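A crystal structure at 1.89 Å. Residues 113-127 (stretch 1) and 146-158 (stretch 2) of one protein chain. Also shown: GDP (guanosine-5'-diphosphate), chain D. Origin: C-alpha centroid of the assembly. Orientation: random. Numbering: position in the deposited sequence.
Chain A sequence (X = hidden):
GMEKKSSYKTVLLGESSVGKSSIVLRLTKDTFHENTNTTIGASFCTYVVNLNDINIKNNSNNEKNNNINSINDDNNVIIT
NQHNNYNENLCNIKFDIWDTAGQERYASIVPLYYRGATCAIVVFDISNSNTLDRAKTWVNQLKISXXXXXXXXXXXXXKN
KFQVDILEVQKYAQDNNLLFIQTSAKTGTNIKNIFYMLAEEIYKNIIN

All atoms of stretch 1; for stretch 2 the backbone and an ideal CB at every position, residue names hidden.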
# COMPACT_ATOMS: atom_id res chain seq x y z
N TYR A 113 0.01 -2.93 -5.36
CA TYR A 113 -0.19 -4.15 -4.55
C TYR A 113 1.11 -4.70 -3.98
O TYR A 113 1.11 -5.21 -2.87
CB TYR A 113 -0.93 -5.25 -5.35
CG TYR A 113 -2.37 -4.90 -5.66
CD1 TYR A 113 -2.68 -4.05 -6.73
CD2 TYR A 113 -3.41 -5.42 -4.89
CE1 TYR A 113 -4.00 -3.71 -7.01
CE2 TYR A 113 -4.73 -5.08 -5.15
CZ TYR A 113 -5.01 -4.23 -6.22
OH TYR A 113 -6.32 -3.88 -6.48
N TYR A 114 2.19 -4.61 -4.75
CA TYR A 114 3.50 -5.11 -4.33
C TYR A 114 4.22 -4.24 -3.33
O TYR A 114 4.90 -4.76 -2.44
CB TYR A 114 4.45 -5.26 -5.52
CG TYR A 114 4.01 -6.20 -6.60
CD1 TYR A 114 3.01 -7.16 -6.39
CD2 TYR A 114 4.63 -6.16 -7.85
CE1 TYR A 114 2.62 -8.04 -7.40
CE2 TYR A 114 4.27 -7.05 -8.87
CZ TYR A 114 3.26 -7.98 -8.64
OH TYR A 114 2.90 -8.83 -9.67
N ARG A 115 4.14 -2.91 -3.51
CA ARG A 115 4.95 -1.97 -2.72
C ARG A 115 4.71 -2.06 -1.22
O ARG A 115 3.58 -1.91 -0.75
CB ARG A 115 4.76 -0.53 -3.19
CG ARG A 115 5.90 0.34 -2.72
CD ARG A 115 5.85 1.69 -3.34
NE ARG A 115 6.86 2.57 -2.74
CZ ARG A 115 8.07 2.80 -3.26
NH1 ARG A 115 8.43 2.23 -4.41
NH2 ARG A 115 8.90 3.64 -2.65
N GLY A 116 5.78 -2.34 -0.48
CA GLY A 116 5.71 -2.46 0.97
C GLY A 116 5.09 -3.75 1.48
O GLY A 116 4.81 -3.87 2.66
N ALA A 117 4.85 -4.71 0.59
CA ALA A 117 4.30 -6.01 1.02
C ALA A 117 5.40 -6.84 1.67
O ALA A 117 6.55 -6.85 1.19
CB ALA A 117 3.69 -6.77 -0.15
N THR A 118 5.06 -7.50 2.77
CA THR A 118 5.95 -8.44 3.46
C THR A 118 5.86 -9.79 2.77
O THR A 118 6.87 -10.46 2.55
CB THR A 118 5.54 -8.62 4.95
OG1 THR A 118 5.66 -7.36 5.61
CG2 THR A 118 6.41 -9.67 5.67
N CYS A 119 4.64 -10.18 2.40
CA CYS A 119 4.39 -11.49 1.82
C CYS A 119 3.72 -11.40 0.47
O CYS A 119 2.97 -10.47 0.20
CB CYS A 119 3.47 -12.31 2.73
SG CYS A 119 4.08 -12.53 4.39
N ALA A 120 3.99 -12.38 -0.37
CA ALA A 120 3.27 -12.53 -1.62
C ALA A 120 2.78 -13.95 -1.71
O ALA A 120 3.57 -14.92 -1.59
CB ALA A 120 4.16 -12.16 -2.82
N ILE A 121 1.47 -14.09 -1.90
CA ILE A 121 0.83 -15.37 -2.15
C ILE A 121 0.52 -15.48 -3.63
O ILE A 121 -0.35 -14.75 -4.16
CB ILE A 121 -0.50 -15.53 -1.34
CG1 ILE A 121 -0.27 -15.31 0.16
CG2 ILE A 121 -1.14 -16.92 -1.58
CD1 ILE A 121 -1.62 -15.19 0.95
N VAL A 122 1.24 -16.37 -4.32
CA VAL A 122 1.08 -16.51 -5.77
C VAL A 122 0.35 -17.83 -6.05
O VAL A 122 0.89 -18.92 -5.80
CB VAL A 122 2.43 -16.46 -6.54
CG1 VAL A 122 2.16 -16.40 -8.05
CG2 VAL A 122 3.25 -15.24 -6.13
N VAL A 123 -0.87 -17.71 -6.55
CA VAL A 123 -1.79 -18.84 -6.65
C VAL A 123 -1.91 -19.29 -8.11
O VAL A 123 -1.95 -18.47 -9.01
CB VAL A 123 -3.22 -18.45 -6.11
CG1 VAL A 123 -4.17 -19.64 -6.13
CG2 VAL A 123 -3.11 -17.85 -4.73
N PHE A 124 -1.96 -20.59 -8.33
CA PHE A 124 -2.32 -21.12 -9.65
C PHE A 124 -3.33 -22.26 -9.46
O PHE A 124 -3.60 -22.69 -8.32
CB PHE A 124 -1.07 -21.54 -10.46
CG PHE A 124 -0.40 -22.81 -9.95
CD1 PHE A 124 0.53 -22.75 -8.92
CD2 PHE A 124 -0.70 -24.04 -10.52
CE1 PHE A 124 1.14 -23.91 -8.43
CE2 PHE A 124 -0.10 -25.22 -10.04
CZ PHE A 124 0.82 -25.15 -8.99
N ASP A 125 -3.90 -22.70 -10.57
CA ASP A 125 -4.93 -23.74 -10.61
C ASP A 125 -4.25 -24.97 -11.20
O ASP A 125 -3.72 -24.92 -12.31
CB ASP A 125 -6.10 -23.21 -11.49
CG ASP A 125 -7.17 -24.25 -11.79
OD1 ASP A 125 -7.07 -25.44 -11.38
OD2 ASP A 125 -8.14 -23.86 -12.49
N ILE A 126 -4.25 -26.06 -10.44
CA ILE A 126 -3.57 -27.30 -10.86
C ILE A 126 -4.13 -27.89 -12.17
O ILE A 126 -3.44 -28.66 -12.84
CB ILE A 126 -3.50 -28.37 -9.73
CG1 ILE A 126 -4.88 -28.71 -9.15
CG2 ILE A 126 -2.56 -27.93 -8.62
CD1 ILE A 126 -5.60 -29.84 -9.90
N SER A 127 -5.36 -27.50 -12.51
CA SER A 127 -6.06 -28.02 -13.70
C SER A 127 -5.85 -27.15 -14.94
O SER A 127 -6.35 -27.47 -16.03
CB SER A 127 -7.55 -28.18 -13.42
OG SER A 127 -8.20 -26.93 -13.24
N UNK A 146 11.57 -6.74 -4.67
CA UNK A 146 11.91 -6.50 -3.27
C UNK A 146 12.11 -7.82 -2.53
O UNK A 146 12.03 -8.88 -3.12
CB UNK A 146 10.82 -5.67 -2.59
N UNK A 147 12.39 -7.75 -1.24
CA UNK A 147 12.47 -8.98 -0.45
C UNK A 147 11.05 -9.34 -0.04
O UNK A 147 10.42 -8.62 0.70
CB UNK A 147 13.38 -8.82 0.77
N UNK A 148 10.51 -10.41 -0.61
CA UNK A 148 9.19 -10.87 -0.20
C UNK A 148 9.36 -12.26 0.36
O UNK A 148 10.20 -13.03 -0.11
CB UNK A 148 8.19 -10.85 -1.36
N UNK A 149 8.55 -12.58 1.36
CA UNK A 149 8.29 -13.98 1.69
C UNK A 149 7.22 -14.46 0.71
O UNK A 149 6.07 -14.00 0.75
CB UNK A 149 7.85 -14.15 3.14
N UNK A 150 7.61 -15.36 -0.19
CA UNK A 150 6.73 -15.82 -1.28
C UNK A 150 6.28 -17.25 -1.02
O UNK A 150 7.10 -18.14 -0.76
CB UNK A 150 7.44 -15.73 -2.63
N UNK A 151 4.96 -17.45 -1.08
CA UNK A 151 4.36 -18.78 -1.05
C UNK A 151 3.62 -19.05 -2.36
O UNK A 151 2.75 -18.27 -2.79
CB UNK A 151 3.41 -18.92 0.14
N UNK A 152 4.01 -20.14 -3.01
CA UNK A 152 3.39 -20.55 -4.26
C UNK A 152 2.28 -21.51 -3.87
O UNK A 152 2.51 -22.47 -3.12
CB UNK A 152 4.39 -21.19 -5.22
N UNK A 153 1.07 -21.23 -4.33
CA UNK A 153 -0.11 -22.00 -3.90
C UNK A 153 -0.70 -22.76 -5.08
O UNK A 153 -1.08 -22.15 -6.10
CB UNK A 153 -1.17 -21.08 -3.28
N UNK A 154 -0.75 -24.08 -4.95
CA UNK A 154 -1.38 -24.95 -5.94
C UNK A 154 -2.82 -25.18 -5.51
O UNK A 154 -3.10 -26.06 -4.69
CB UNK A 154 -0.63 -26.27 -6.09
N UNK A 155 -3.73 -24.35 -6.02
CA UNK A 155 -5.14 -24.46 -5.63
C UNK A 155 -5.95 -25.42 -6.53
O UNK A 155 -5.55 -25.71 -7.67
CB UNK A 155 -5.78 -23.07 -5.66
N UNK A 156 -7.07 -25.89 -6.00
CA UNK A 156 -8.05 -26.76 -6.71
C UNK A 156 -7.63 -28.23 -6.76
O UNK A 156 -8.04 -28.97 -7.68
CB UNK A 156 -8.25 -26.26 -8.14
N UNK A 157 -6.84 -28.66 -5.79
CA UNK A 157 -6.36 -30.05 -5.75
C UNK A 157 -7.49 -31.06 -5.63
O UNK A 157 -7.30 -32.24 -5.93
CB UNK A 157 -5.39 -30.24 -4.58
N UNK A 158 -8.68 -30.61 -5.19
CA UNK A 158 -9.87 -31.45 -5.14
C UNK A 158 -10.32 -31.94 -6.53
O UNK A 158 -11.06 -32.92 -6.63
CB UNK A 158 -11.01 -30.68 -4.47
PB GDP D . -10.20 -15.61 -8.63
O1B GDP D . -10.55 -14.71 -7.49
O2B GDP D . -10.53 -14.97 -9.95
O3B GDP D . -8.74 -16.01 -8.64
O3A GDP D . -11.01 -17.02 -8.52
PA GDP D . -12.45 -17.23 -7.81
O1A GDP D . -13.47 -16.25 -8.37
O2A GDP D . -12.38 -17.27 -6.31
O5' GDP D . -12.83 -18.70 -8.35
C5' GDP D . -13.01 -18.98 -9.74
C4' GDP D . -13.86 -20.25 -9.86
O4' GDP D . -13.13 -21.38 -9.37
C3' GDP D . -15.17 -20.23 -9.08
O3' GDP D . -16.10 -20.95 -9.90
C2' GDP D . -14.89 -21.05 -7.81
O2' GDP D . -16.03 -21.70 -7.26
C1' GDP D . -13.88 -22.05 -8.35
N9 GDP D . -12.92 -22.47 -7.33
C8 GDP D . -12.16 -21.66 -6.56
N7 GDP D . -11.38 -22.40 -5.73
C5 GDP D . -11.64 -23.70 -5.99
C6 GDP D . -11.17 -25.01 -5.48
O6 GDP D . -10.30 -25.05 -4.58
N1 GDP D . -11.70 -26.13 -6.02
C2 GDP D . -12.63 -26.11 -7.01
N2 GDP D . -13.10 -27.29 -7.49
N3 GDP D . -13.14 -24.95 -7.52
C4 GDP D . -12.67 -23.74 -7.05

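Stretch 2 runs beside stretch 1 as a parallel strand, 149 to 155 pairing with 119 to 125. Its side chains alternate between two faces of the sheet.

Positions 146 and 147 have no atom of stretch 1 within 5.5 Å of their CBs, so many residues would suit. They are Ser-146 and Asn-147. One water links Ser-146 OG to Ala-117 O, another Asn-147 O to Thr-118 O.

At 148 the CB points sideways, 4.5 Å from Ala-120 CB. Beyond lie Ala-117 and the carbonyl of Tyr-114. A long side chain, perhaps with a polar tip, could fill this space. Tyr-148 does: its CE1 lies 3.8 Å from Ala-117 CB, and its OH is 3.1 Å from Tyr-114 O.

At 149 the CB lies 4.3 Å from Cys-119 SG. An apolar residue suits. Ile-149 packs there, and its N donates to Thr-118 O (3.0 Å).

Position 150 shares its face with Ala-120 and Val-122. The small Ala-120 leaves room for a branched or long apolar chain. Ile-150 sets CG2 4.1 Å from Val-122 CG2.

Position 151 lies on the Ile-121 face, so Val, Ile or Leu would fit. Ile-151 places CG2 3.7 Å from Ile-121 CG1.

At 152 the CB is 5.3 Å from Phe-124 CE1, a gap that a longer apolar chain can close. Leu-152 brings CD1 to 3.9 Å from Phe-124 CD1.

At 153 the CB faces two methyls on the same side, Val-123 CG2 (4.0 Å) and Ile-121 CG2 (4.5 Å). A compact apolar residue fits. Val-153 reaches Ile-121 CG2 with its own CG2 at 3.6 Å.

At 154 the CB is already 3.4 Å from Phe-124 CZ and 3.6 Å from Ile-126 CG2. Such tight quarters favour a small residue. It is Ala-154, whose CA sits over the face of the Phe-124 ring.

At 155 the CB lies 3.8 Å from Val-123 CG1, and GDP is nearby. A polar side chain could reach the base. Asn-155 puts ND2 3.3 Å from GDP N7.

At 156 phi is positive, which favours Gly or Asn, but the CB points toward Asp-125, 3.5 Å from its OD1. A basic chain can answer that charge. Lys-156 forms a salt bridge, NZ to Asp-125 OD2 at 3.4 Å, a weak hydrogen bond. NZ also donates to GDP O4' (3.0 Å).

Position 157 points away; several residues would do. Ile-157 touches Ile-126, CG2 to CG2 at 4.2 Å.

Position 158 is near guanine N1 and N2, two donors. An acidic residue suits. Asp-158 accepts from both: OD2 from GDP N1 (2.6 Å), OD1 from GDP N2 (2.8 Å).

Stretch 2, residues 146-158: SNYIIILVANKID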
# COMPACT_ATOMS: atom_id res chain seq x y z
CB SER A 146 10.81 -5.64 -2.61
OG SER A 146 11.22 -5.20 -1.32
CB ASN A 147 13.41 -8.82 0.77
CG ASN A 147 12.98 -7.68 1.70
OD1 ASN A 147 12.79 -6.55 1.26
ND2 ASN A 147 12.85 -7.99 2.98
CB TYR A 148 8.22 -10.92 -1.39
CG TYR A 148 7.98 -9.58 -2.05
CD1 TYR A 148 7.17 -8.61 -1.44
CD2 TYR A 148 8.58 -9.27 -3.27
CE1 TYR A 148 6.96 -7.36 -2.06
CE2 TYR A 148 8.38 -8.04 -3.89
CZ TYR A 148 7.58 -7.09 -3.28
OH TYR A 148 7.43 -5.90 -3.91
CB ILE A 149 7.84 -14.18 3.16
CG1 ILE A 149 8.93 -13.67 4.11
CG2 ILE A 149 7.54 -15.66 3.42
CD1 ILE A 149 8.45 -13.46 5.57
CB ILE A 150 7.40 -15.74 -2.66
CG1 ILE A 150 7.86 -14.30 -2.97
CG2 ILE A 150 6.46 -16.27 -3.76
CD1 ILE A 150 8.89 -14.25 -4.09
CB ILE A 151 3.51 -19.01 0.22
CG1 ILE A 151 3.00 -20.46 0.29
CG2 ILE A 151 2.36 -17.96 0.37
CD1 ILE A 151 2.76 -20.91 1.77
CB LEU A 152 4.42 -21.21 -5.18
CG LEU A 152 3.91 -21.78 -6.50
CD1 LEU A 152 3.43 -20.64 -7.42
CD2 LEU A 152 5.03 -22.58 -7.18
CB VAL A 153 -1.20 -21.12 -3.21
CG1 VAL A 153 -2.49 -21.94 -2.90
CG2 VAL A 153 -0.67 -20.47 -1.94
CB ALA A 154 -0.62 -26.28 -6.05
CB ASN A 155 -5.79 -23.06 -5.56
CG ASN A 155 -7.15 -23.07 -4.85
OD1 ASN A 155 -7.29 -23.62 -3.75
ND2 ASN A 155 -8.13 -22.40 -5.45
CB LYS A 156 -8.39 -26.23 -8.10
CG LYS A 156 -8.82 -24.74 -8.11
CD LYS A 156 -9.72 -24.50 -9.30
CE LYS A 156 -9.82 -23.02 -9.65
NZ LYS A 156 -10.84 -22.76 -10.72
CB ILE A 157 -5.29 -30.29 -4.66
CG1 ILE A 157 -5.89 -30.08 -3.26
CG2 ILE A 157 -4.03 -29.44 -4.95
CD1 ILE A 157 -5.01 -30.49 -2.12
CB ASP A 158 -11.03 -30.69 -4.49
CG ASP A 158 -11.41 -29.47 -5.27
OD1 ASP A 158 -12.23 -29.59 -6.21
OD2 ASP A 158 -10.88 -28.39 -4.97
O HOH W 1 8.57 -5.12 0.30
O HOH W 2 9.56 -9.66 3.35
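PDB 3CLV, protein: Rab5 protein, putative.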